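Local atomic coordinates of haloacid delahogenase-like family hydrolase (Xanthomonas campestris pv. campestris, PDB entry 2PKE), a protein that is probably a magnesium-dependent phosphatase of the haloacid dehalogenase-like hydrolase family, though its substrate is not established. Residues M75-S78 with M79-T82; V111-I114 with A115-E119. All coordinates share one frame; numbering follows the deposited sequence.

Interaction 1: residues M75-S78 with M79-T82; sequences MTLS and MIET
Met75 to Met79, Thr76 to Ile80 and Ser78 to Thr82 are contacts between successive turns inside helix 72-86, in the all-helical part of the chain, where all the touching residues are buried. Backbone bonds join the turns: Met79 N to Met75 O (2.9 Å), Ile80 N to Thr76 O and Glu81 N to Leu77 O.

Ser78 O takes two donors. Thr82 N lies 2.9 Å from Ser78 O, and Thr82 OG1 donates to the same Ser78 O at 2.6 Å. The two come from opposite faces of the carbonyl plane, with the hydroxyl 36° out of it. The hydroxyl can turn back because Thr82 OG1 sits beside its own backbone N (chi1 -54°). The polar end of a buried threonine is satisfied within its own helix.

Met75 and Met79, both selenomethionines, lie side by side and point the same way. Met75 SE is 4.1 Å from Met79 CE. Met75 bends at its last torsion, while Met79 is extended. Met75 touches Tyr31 and Met79 touches Phe38, both on helix 28-42; Met79 also reaches Ile99 of helix 93-107.

The helix is consistent with the helical cap that many haloacid dehalogenase-like hydrolases carry beside a Rossmann-like core. Thr76 CG2 meets Ile80 CD1 at 4.1 Å, the two side chains crossing at a slant. Ile80 also packs on helix 93-107 and on Ile96 of the second subunit. At the same interface the Glu81 carboxylate forms a salt bridge with Arg104 and a hydrogen bond with Gln97, both of the second subunit.

Interaction 2: residues V111-I114 with A115-E119; sequences VEVI and AGVRE
Val113 holds CG1 anti to its backbone N (chi1 173°), and this sets the methyl against Val117. In Ile114 (chi1 -78°) CG2 lies beside the carbonyl carbon, 3.1 Å from Ala115 N, and CG1 leads away. The motif is a type II beta turn, Ile114 to Val117, which leads into helix 117-125 with Gly116 at the N-cap position. Gly116 has a positive phi of 90°, as the third position of such a turn commonly does.

The turn is closed by Val117 N, which donates to Ile114 O at 3.1 Å. Side chains pack around this bond. Val113 CG1 lies 3.7 Å from Val117 CB, with Val117 CG1 close behind. Val117 CG2 comes to 3.7 Å from Ile114 CB. Val117 is buried, and it also rests on Leu24 and Pro233.

The Ile114 side chain lies about 8 Å from those of Asp21 and Asn187, both magnesium ligands. The first residue of the turn thus lies near the metal site without being a ligand. Arg118 extends away to a salt bridge with Asp152.

One water extends the join into the first turn of the helix: it donates to Ile114 O at 3.2 Å and accepts from Arg118 N at 2.9 Å.

In the fold
From the N terminus, the chain first lays down strand 15-18 and the magnesium ligands Asp19 and Asp21, then enters the helices. Interaction 1 comes there, within helix 72-86, and joins neighbouring turns without closing any longer loop. Helix 93-107 follows, and the chain then returns to the parallel sheet domain. Interaction 2 closes a tight turn on this return path, at the start of helix 117-125. The two contacts are in series, neither nested nor crossed. The centres of interactions 1 and 2 are about 31 Å apart and their nearest atoms about 14 Å. Interaction 1 belongs to the helical part and the dimer interface; interaction 2 ties the returning linker to the first helix after it.

Interaction 1: residues M75-S78 with M79-T82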
HETATM    1  N   MSE A  75      -4.810   4.967  12.334  1.00 24.35           N
HETATM    2  CA  MSE A  75      -5.332   6.055  13.157  1.00 22.92           C
HETATM    3  C   MSE A  75      -6.501   5.553  14.039  1.00 23.73           C
HETATM    4  O   MSE A  75      -6.548   5.871  15.246  1.00 21.17           O
HETATM    5  CB  MSE A  75      -5.853   7.186  12.282  1.00 24.98           C
HETATM    6  CG  MSE A  75      -6.296   8.473  13.043  1.00 26.37           C
HETATM    7 SE   MSE A  75      -7.665   9.451  12.142  0.75 27.50          SE
HETATM    8  CE  MSE A  75      -9.092   8.180  11.788  1.00 21.09           C
ATOM      9  N   THR A  76      -7.429   4.811  13.428  1.00 18.14           N
ATOM     10  CA  THR A  76      -8.589   4.254  14.146  1.00 20.70           C
ATOM     11  C   THR A  76      -8.233   3.302  15.270  1.00 20.35           C
ATOM     12  O   THR A  76      -8.765   3.417  16.386  1.00 21.03           O
ATOM     13  CB  THR A  76      -9.513   3.560  13.211  1.00 19.95           C
ATOM     14  OG1 THR A  76      -9.897   4.509  12.204  1.00 24.70           O
ATOM     15  CG2 THR A  76     -10.757   3.063  13.947  1.00 17.61           C
ATOM     16  N   LEU A  77      -7.310   2.401  14.982  1.00 22.63           N
ATOM     17  CA  LEU A  77      -6.797   1.458  15.980  1.00 23.44           C
ATOM     18  C   LEU A  77      -6.034   2.167  17.111  1.00 21.49           C
ATOM     19  O   LEU A  77      -6.170   1.786  18.282  1.00 24.60           O
ATOM     20  CB  LEU A  77      -5.909   0.419  15.323  1.00 17.67           C
ATOM     21  CG  LEU A  77      -6.664  -0.573  14.443  1.00 24.68           C
ATOM     22  CD1 LEU A  77      -5.613  -1.262  13.580  1.00 19.32           C
ATOM     23  CD2 LEU A  77      -7.558  -1.596  15.240  1.00 30.16           C
ATOM     24  N   SER A  78      -5.275   3.203  16.774  1.00 20.78           N
ATOM     25  CA  SER A  78      -4.608   3.997  17.826  1.00 19.50           C
ATOM     26  C   SER A  78      -5.644   4.765  18.682  1.00 19.10           C
ATOM     27  O   SER A  78      -5.469   4.916  19.869  1.00 21.47           O
ATOM     28  CB  SER A  78      -3.601   4.934  17.214  1.00 21.46           C
ATOM     29  OG  SER A  78      -2.534   4.213  16.569  1.00 22.41           O
HETATM   30  N   MSE A  79      -6.713   5.259  18.066  1.00 18.36           N
HETATM   31  CA  MSE A  79      -7.800   5.918  18.799  1.00 18.36           C
HETATM   32  C   MSE A  79      -8.487   4.960  19.717  1.00 16.46           C
HETATM   33  O   MSE A  79      -8.897   5.352  20.773  1.00 16.72           O
HETATM   34  CB  MSE A  79      -8.845   6.515  17.859  1.00 18.81           C
HETATM   35  CG  MSE A  79      -8.386   7.780  17.163  1.00 20.72           C
HETATM   36 SE   MSE A  79      -9.814   8.495  16.072  0.75 19.88          SE
HETATM   37  CE  MSE A  79      -9.002  10.261  15.906  1.00 20.95           C
ATOM     38  N   ILE A  80      -8.690   3.720  19.305  1.00 15.92           N
ATOM     39  CA  ILE A  80      -9.404   2.752  20.152  1.00 19.64           C
ATOM     40  C   ILE A  80      -8.538   2.531  21.404  1.00 22.07           C
ATOM     41  O   ILE A  80      -9.008   2.609  22.574  1.00 21.65           O
ATOM     42  CB  ILE A  80      -9.731   1.401  19.405  1.00 20.72           C
ATOM     43  CG1 ILE A  80     -10.896   1.594  18.398  1.00 22.68           C
ATOM     44  CG2 ILE A  80     -10.075   0.292  20.427  1.00 18.67           C
ATOM     45  CD1 ILE A  80     -10.925   0.609  17.199  1.00 19.24           C
ATOM     46  N   GLU A  81      -7.264   2.282  21.142  1.00 20.77           N
ATOM     47  CA  GLU A  81      -6.288   2.005  22.187  1.00 23.56           C
ATOM     48  C   GLU A  81      -6.175   3.180  23.153  1.00 20.67           C
ATOM     49  O   GLU A  81      -6.160   3.013  24.368  1.00 21.99           O
ATOM     50  CB  GLU A  81      -4.974   1.660  21.496  1.00 24.85           C
ATOM     51  CG  GLU A  81      -4.008   0.851  22.285  1.00 39.40           C
ATOM     52  CD  GLU A  81      -3.080   0.032  21.385  1.00 47.89           C
ATOM     53  OE1 GLU A  81      -2.473   0.604  20.447  1.00 43.22           O
ATOM     54  OE2 GLU A  81      -2.970  -1.192  21.617  1.00 50.67           O
ATOM     55  N   THR A  82      -6.126   4.384  22.612  1.00 21.99           N
ATOM     56  CA  THR A  82      -6.078   5.600  23.432  1.00 21.08           C
ATOM     57  C   THR A  82      -7.318   5.802  24.311  1.00 21.00           C
ATOM     58  O   THR A  82      -7.201   6.202  25.488  1.00 24.14           O
ATOM     59  CB  THR A  82      -5.954   6.839  22.557  1.00 21.61           C
ATOM     60  OG1 THR A  82      -4.835   6.719  21.664  1.00 18.74           O
ATOM     61  CG2 THR A  82      -5.753   8.072  23.408  1.00 16.53           C
TER

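Interaction 2: residues V111-I114 with A115-E119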
ATOM      1  N   VAL A 111     -13.192  13.686  -1.450  1.00 33.21           N
ATOM      2  CA  VAL A 111     -11.953  14.235  -2.004  1.00 32.68           C
ATOM      3  C   VAL A 111     -12.275  15.467  -2.842  1.00 31.95           C
ATOM      4  O   VAL A 111     -12.812  15.403  -3.969  1.00 33.91           O
ATOM      5  CB  VAL A 111     -11.171  13.177  -2.832  1.00 31.72           C
ATOM      6  CG1 VAL A 111      -9.898  13.758  -3.356  1.00 35.84           C
ATOM      7  CG2 VAL A 111     -10.875  11.960  -1.970  1.00 34.38           C
ATOM      8  N   GLU A 112     -11.941  16.614  -2.275  1.00 31.79           N
ATOM      9  CA  GLU A 112     -12.216  17.888  -2.896  1.00 31.93           C
ATOM     10  C   GLU A 112     -10.891  18.511  -3.302  1.00 29.18           C
ATOM     11  O   GLU A 112     -10.080  18.889  -2.452  1.00 27.02           O
ATOM     12  CB  GLU A 112     -12.944  18.778  -1.905  1.00 31.37           C
ATOM     13  CG  GLU A 112     -13.012  20.251  -2.325  1.00 41.07           C
ATOM     14  CD  GLU A 112     -13.714  21.129  -1.289  1.00 39.41           C
ATOM     15  OE1 GLU A 112     -14.255  20.580  -0.288  1.00 47.25           O
ATOM     16  OE2 GLU A 112     -13.714  22.363  -1.488  1.00 45.74           O
ATOM     17  N   VAL A 113     -10.687  18.615  -4.609  1.00 24.48           N
ATOM     18  CA  VAL A 113      -9.496  19.197  -5.144  1.00 25.96           C
ATOM     19  C   VAL A 113      -9.430  20.687  -4.768  1.00 25.78           C
ATOM     20  O   VAL A 113     -10.437  21.377  -4.683  1.00 24.61           O
ATOM     21  CB  VAL A 113      -9.373  18.902  -6.676  1.00 24.66           C
ATOM     22  CG1 VAL A 113      -8.168  19.666  -7.349  1.00 22.41           C
ATOM     23  CG2 VAL A 113      -9.248  17.420  -6.880  1.00 29.17           C
ATOM     24  N   ILE A 114      -8.229  21.159  -4.481  1.00 25.12           N
ATOM     25  CA  ILE A 114      -8.029  22.539  -4.043  1.00 23.46           C
ATOM     26  C   ILE A 114      -8.145  23.488  -5.238  1.00 23.58           C
ATOM     27  O   ILE A 114      -7.770  23.140  -6.358  1.00 22.31           O
ATOM     28  CB  ILE A 114      -6.658  22.655  -3.322  1.00 23.85           C
ATOM     29  CG1 ILE A 114      -6.807  22.084  -1.903  1.00 22.66           C
ATOM     30  CG2 ILE A 114      -6.153  24.089  -3.373  1.00 19.82           C
ATOM     31  CD1 ILE A 114      -5.509  21.698  -1.230  1.00 23.82           C
ATOM     32  N   ALA A 115      -8.682  24.685  -4.998  1.00 23.19           N
ATOM     33  CA  ALA A 115      -8.834  25.684  -6.049  1.00 25.47           C
ATOM     34  C   ALA A 115      -7.545  25.926  -6.812  1.00 27.06           C
ATOM     35  O   ALA A 115      -6.511  26.211  -6.204  1.00 28.26           O
ATOM     36  CB  ALA A 115      -9.341  27.021  -5.458  1.00 26.58           C
ATOM     37  N   GLY A 116      -7.622  25.788  -8.140  1.00 25.69           N
ATOM     38  CA  GLY A 116      -6.523  26.091  -9.048  1.00 24.29           C
ATOM     39  C   GLY A 116      -5.573  24.957  -9.356  1.00 23.87           C
ATOM     40  O   GLY A 116      -4.704  25.081 -10.229  1.00 21.96           O
ATOM     41  N   VAL A 117      -5.745  23.835  -8.661  1.00 21.48           N
ATOM     42  CA  VAL A 117      -4.813  22.721  -8.775  1.00 20.56           C
ATOM     43  C   VAL A 117      -4.834  22.100 -10.157  1.00 19.41           C
ATOM     44  O   VAL A 117      -3.802  21.964 -10.789  1.00 19.98           O
ATOM     45  CB  VAL A 117      -5.043  21.693  -7.670  1.00 22.61           C
ATOM     46  CG1 VAL A 117      -4.398  20.348  -7.991  1.00 19.86           C
ATOM     47  CG2 VAL A 117      -4.519  22.256  -6.342  1.00 20.71           C
ATOM     48  N   ARG A 118      -6.017  21.792 -10.680  1.00 17.32           N
ATOM     49  CA  ARG A 118      -6.093  21.111 -11.962  1.00 21.40           C
ATOM     50  C   ARG A 118      -5.448  21.930 -13.045  1.00 21.89           C
ATOM     51  O   ARG A 118      -4.748  21.369 -13.925  1.00 21.29           O
ATOM     52  CB  ARG A 118      -7.558  20.772 -12.317  1.00 23.70           C
ATOM     53  CG  ARG A 118      -7.716  19.986 -13.582  1.00 24.10           C
ATOM     54  CD  ARG A 118      -9.118  19.457 -13.864  1.00 26.00           C
ATOM     55  NE  ARG A 118      -8.858  18.811 -15.109  1.00 22.79           N
ATOM     56  CZ  ARG A 118      -8.618  17.529 -15.284  1.00 24.46           C
ATOM     57  NH1 ARG A 118      -8.873  16.613 -14.361  1.00 23.57           N
ATOM     58  NH2 ARG A 118      -8.247  17.156 -16.480  1.00 22.50           N
ATOM     59  N   GLU A 119      -5.669  23.248 -13.034  1.00 22.63           N
ATOM     60  CA  GLU A 119      -5.080  24.101 -14.088  1.00 21.51           C
ATOM     61  C   GLU A 119      -3.559  24.147 -13.957  1.00 21.43           C
ATOM     62  O   GLU A 119      -2.893  24.121 -14.937  1.00 20.94           O
ATOM     63  CB  GLU A 119      -5.593  25.561 -14.046  1.00 23.14           C
ATOM     64  CG  GLU A 119      -7.024  25.703 -14.574  1.00 29.56           C
ATOM     65  CD  GLU A 119      -8.120  25.418 -13.542  1.00 42.31           C
ATOM     66  OE1 GLU A 119      -7.822  25.012 -12.375  1.00 39.11           O
ATOM     67  OE2 GLU A 119      -9.305  25.622 -13.922  1.00 48.38           O
TER
HETATM   68  O   HOH W   1      -8.567  22.422  -9.356  1.00 21.41           O